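Long-range contact in de novo design, hyper stable, disulfide-rich mini protein (PDB 5JG9), which is a computationally designed, disulfide-rich mini protein made as a hyperstable constrained peptide, with no natural function to assign: residues A[6-11]-A[40-45]. Numbering follows the deposited sequence.
Sequences RYKRCG and CYVCEI
Y7 and C43 pair through both backbone amides: Y7 N donates to C43 O (2.7 Å) and C43 N to Y7 O (2.9 Å). Each carbonyl also takes a CA-H...O contact, from R6 CA and V42 CA respectively. Two residues on, R9 N donates to Y41 O (2.9 Å). At the same pair the return bond is replaced by a water, which donates to R9 O and accepts from Y41 N. The C10-C40 disulfide then closes this end, SG to SG 2.0 Å. On the face of R6, K8 and V42, V42 CG1 stands anti to the backbone N (chi1 178°) and CG2 anti to the carbonyl carbon, which sends one methyl to each neighbour: CG1 packs against one face of the R6 guanidinium, 3.7 Å from NH1, while CG2 meets K8 CG at 3.8 Å. R6 NH1 is salt-bridged to E37, and E44 OE1 to R46 and R35. An alanine in place of V42 would probably open a gap against that face and leave K8 CG with C40 CB as its remaining apolar neighbour across the contact. On the helix-facing side, Y7 CE2 touches I45 CG1 (3.8 Å), C43 is disulfide-bonded to C21 of helix 14-28, and Y7 CB covers one face of the R9 guanidinium, whose NH1 bonds K8 O from above the carbonyl plane. Amide pairing joins edge strand 5-8 to central strand 40-46, and the water and the C10-C40 disulfide hold the residues that follow it, consistent with the hyperstable design.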
ATOM      1  N   ARG A   6       5.357  -4.966  -1.265  1.00 25.86           N
ATOM      2  CA  ARG A   6       5.425  -3.586  -0.839  1.00 24.78           C
ATOM      3  C   ARG A   6       5.667  -2.628  -1.968  1.00 23.15           C
ATOM      4  O   ARG A   6       6.585  -2.850  -2.776  1.00 21.86           O
ATOM      5  CB  ARG A   6       6.607  -3.429   0.100  1.00 27.82           C
ATOM      6  CG  ARG A   6       6.546  -4.020   1.469  1.00 29.17           C
ATOM      7  CD  ARG A   6       7.881  -3.517   2.072  1.00 32.20           C
ATOM      8  NE  ARG A   6       7.639  -3.277   3.455  1.00 35.70           N
ATOM      9  CZ  ARG A   6       7.776  -2.194   4.228  1.00 33.06           C
ATOM     10  NH1 ARG A   6       8.354  -1.057   3.883  1.00 30.56           N
ATOM     11  NH2 ARG A   6       7.316  -2.364   5.455  1.00 33.52           N
ATOM     12  N   TYR A   7       4.838  -1.573  -2.034  1.00 21.90           N
ATOM     13  CA  TYR A   7       4.941  -0.539  -3.114  1.00 23.69           C
ATOM     14  C   TYR A   7       5.264   0.779  -2.369  1.00 22.28           C
ATOM     15  O   TYR A   7       4.411   1.289  -1.666  1.00 18.61           O
ATOM     16  CB  TYR A   7       3.626  -0.394  -3.829  1.00 26.01           C
ATOM     17  CG  TYR A   7       3.080  -1.666  -4.482  1.00 26.75           C
ATOM     18  CD1 TYR A   7       3.435  -1.997  -5.808  1.00 30.08           C
ATOM     19  CD2 TYR A   7       2.335  -2.508  -3.794  1.00 28.39           C
ATOM     20  CE1 TYR A   7       2.978  -3.163  -6.393  1.00 31.21           C
ATOM     21  CE2 TYR A   7       1.835  -3.681  -4.361  1.00 28.78           C
ATOM     22  CZ  TYR A   7       2.178  -3.996  -5.643  1.00 30.25           C
ATOM     23  OH  TYR A   7       1.714  -5.138  -6.223  1.00 32.10           O
ATOM     24  N   LYS A   8       6.508   1.241  -2.431  1.00 22.47           N
ATOM     25  CA  LYS A   8       6.917   2.487  -1.788  1.00 22.90           C
ATOM     26  C   LYS A   8       6.525   3.628  -2.739  1.00 23.64           C
ATOM     27  O   LYS A   8       6.882   3.598  -3.897  1.00 21.08           O
ATOM     28  CB  LYS A   8       8.406   2.530  -1.427  1.00 27.44           C
ATOM     29  CG  LYS A   8       8.805   3.703  -0.498  1.00 29.30           C
ATOM     30  CD  LYS A   8      10.292   3.834  -0.194  1.00 33.09           C
ATOM     31  CE  LYS A   8      11.152   3.881  -1.466  1.00 36.03           C
ATOM     32  NZ  LYS A   8      12.559   3.756  -1.082  1.00 40.36           N
ATOM     33  N   ARG A   9       5.883   4.685  -2.214  1.00 24.76           N
ATOM     34  CA  ARG A   9       5.291   5.739  -3.084  1.00 25.32           C
ATOM     35  C   ARG A   9       5.697   7.139  -2.696  1.00 22.88           C
ATOM     36  O   ARG A   9       4.854   7.940  -2.352  1.00 20.92           O
ATOM     37  CB  ARG A   9       3.756   5.601  -3.115  1.00 25.53           C
ATOM     38  CG  ARG A   9       3.292   4.283  -3.728  1.00 27.71           C
ATOM     39  CD  ARG A   9       3.635   4.328  -5.191  1.00 30.04           C
ATOM     40  NE  ARG A   9       3.147   3.199  -5.936  1.00 33.49           N
ATOM     41  CZ  ARG A   9       3.902   2.209  -6.460  1.00 38.11           C
ATOM     42  NH1 ARG A   9       5.271   2.092  -6.246  1.00 35.33           N
ATOM     43  NH2 ARG A   9       3.238   1.258  -7.131  1.00 42.50           N
ATOM     44  N   CYS A  10       7.001   7.407  -2.723  1.00 24.20           N
ATOM     45  CA  CYS A  10       7.516   8.722  -2.321  1.00 22.35           C
ATOM     46  C   CYS A  10       6.945   9.855  -3.190  1.00 22.73           C
ATOM     47  O   CYS A  10       6.886  11.006  -2.752  1.00 22.41           O
ATOM     48  CB  CYS A  10       9.056   8.724  -2.359  1.00 23.49           C
ATOM     49  SG  CYS A  10       9.871   7.582  -1.178  1.00 24.21           S
ATOM     50  N   GLY A  11       6.543   9.535  -4.422  1.00 21.49           N
ATOM     51  CA  GLY A  11       6.000  10.597  -5.370  1.00 24.82           C
ATOM     52  C   GLY A  11       4.518  10.832  -5.174  1.00 26.30           C
ATOM     53  O   GLY A  11       3.905  11.402  -6.024  1.00 26.98           O
ATOM     54  N   CYS A  40       7.982   8.478   3.387  1.00 23.67           N
ATOM     55  CA  CYS A  40       7.259   7.918   2.248  1.00 23.91           C
ATOM     56  C   CYS A  40       6.317   6.870   2.722  1.00 26.32           C
ATOM     57  O   CYS A  40       6.690   6.040   3.583  1.00 26.06           O
ATOM     58  CB  CYS A  40       8.248   7.255   1.304  1.00 23.79           C
ATOM     59  SG  CYS A  40       9.460   8.381   0.614  1.00 23.33           S
ATOM     60  N   TYR A  41       5.104   6.875   2.193  1.00 25.47           N
ATOM     61  CA  TYR A  41       4.110   5.892   2.494  1.00 25.96           C
ATOM     62  C   TYR A  41       4.265   4.724   1.535  1.00 23.79           C
ATOM     63  O   TYR A  41       4.739   4.882   0.403  1.00 20.31           O
ATOM     64  CB  TYR A  41       2.695   6.499   2.441  1.00 26.60           C
ATOM     65  CG  TYR A  41       2.516   7.395   3.616  1.00 27.17           C
ATOM     66  CD1 TYR A  41       2.917   8.705   3.558  1.00 28.25           C
ATOM     67  CD2 TYR A  41       1.963   6.909   4.819  1.00 28.84           C
ATOM     68  CE1 TYR A  41       2.884   9.516   4.675  1.00 30.57           C
ATOM     69  CE2 TYR A  41       1.842   7.720   5.928  1.00 31.16           C
ATOM     70  CZ  TYR A  41       2.311   9.008   5.861  1.00 32.43           C
ATOM     71  OH  TYR A  41       2.235   9.817   6.948  1.00 34.92           O
ATOM     72  N   VAL A  42       3.931   3.552   2.089  1.00 21.69           N
ATOM     73  CA  VAL A  42       4.207   2.246   1.511  1.00 21.74           C
ATOM     74  C   VAL A  42       2.876   1.468   1.576  1.00 20.90           C
ATOM     75  O   VAL A  42       2.287   1.332   2.605  1.00 21.09           O
ATOM     76  CB  VAL A  42       5.362   1.478   2.268  1.00 21.89           C
ATOM     77  CG1 VAL A  42       5.578   0.085   1.661  1.00 21.75           C
ATOM     78  CG2 VAL A  42       6.655   2.259   2.214  1.00 23.64           C
ATOM     79  N   CYS A  43       2.412   0.997   0.435  1.00 21.15           N
ATOM     80  CA  CYS A  43       1.326   0.020   0.331  1.00 22.30           C
ATOM     81  C   CYS A  43       1.869  -1.417   0.456  1.00 22.99           C
ATOM     82  O   CYS A  43       2.684  -1.866  -0.388  1.00 23.23           O
ATOM     83  CB  CYS A  43       0.582   0.164  -0.982  1.00 22.16           C
ATOM     84  SG  CYS A  43      -0.740  -1.038  -1.101  1.00 23.38           S
ATOM     85  N   GLU A  44       1.452  -2.128   1.472  1.00 22.83           N
ATOM     86  CA  GLU A  44       1.783  -3.566   1.604  1.00 23.98           C
ATOM     87  C   GLU A  44       0.589  -4.412   1.299  1.00 23.85           C
ATOM     88  O   GLU A  44      -0.483  -4.244   1.933  1.00 24.61           O
ATOM     89  CB  GLU A  44       2.243  -3.827   3.036  1.00 27.11           C
ATOM     90  CG  GLU A  44       2.359  -5.349   3.321  1.00 31.24           C
ATOM     91  CD  GLU A  44       2.584  -5.609   4.819  1.00 33.86           C
ATOM     92  OE1 GLU A  44       1.633  -6.161   5.460  1.00 35.09           O
ATOM     93  OE2 GLU A  44       3.633  -5.179   5.324  1.00 33.09           O
ATOM     94  N   ILE A  45       0.759  -5.376   0.411  1.00 23.38           N
ATOM     95  CA  ILE A  45      -0.357  -6.253  -0.052  1.00 25.51           C
ATOM     96  C   ILE A  45       0.073  -7.662   0.373  1.00 28.12           C
ATOM     97  O   ILE A  45       1.261  -8.051   0.195  1.00 25.25           O
ATOM     98  CB  ILE A  45      -0.592  -6.179  -1.603  1.00 26.27           C
ATOM     99  CG1 ILE A  45      -0.982  -4.693  -2.052  1.00 24.38           C
ATOM    100  CG2 ILE A  45      -1.633  -7.190  -2.102  1.00 28.37           C
ATOM    101  CD1 ILE A  45      -2.241  -4.163  -1.436  1.00 24.45           C
TER
HETATM  102  O   HOH W   1       4.518   9.077   0.254  1.00 19.81           O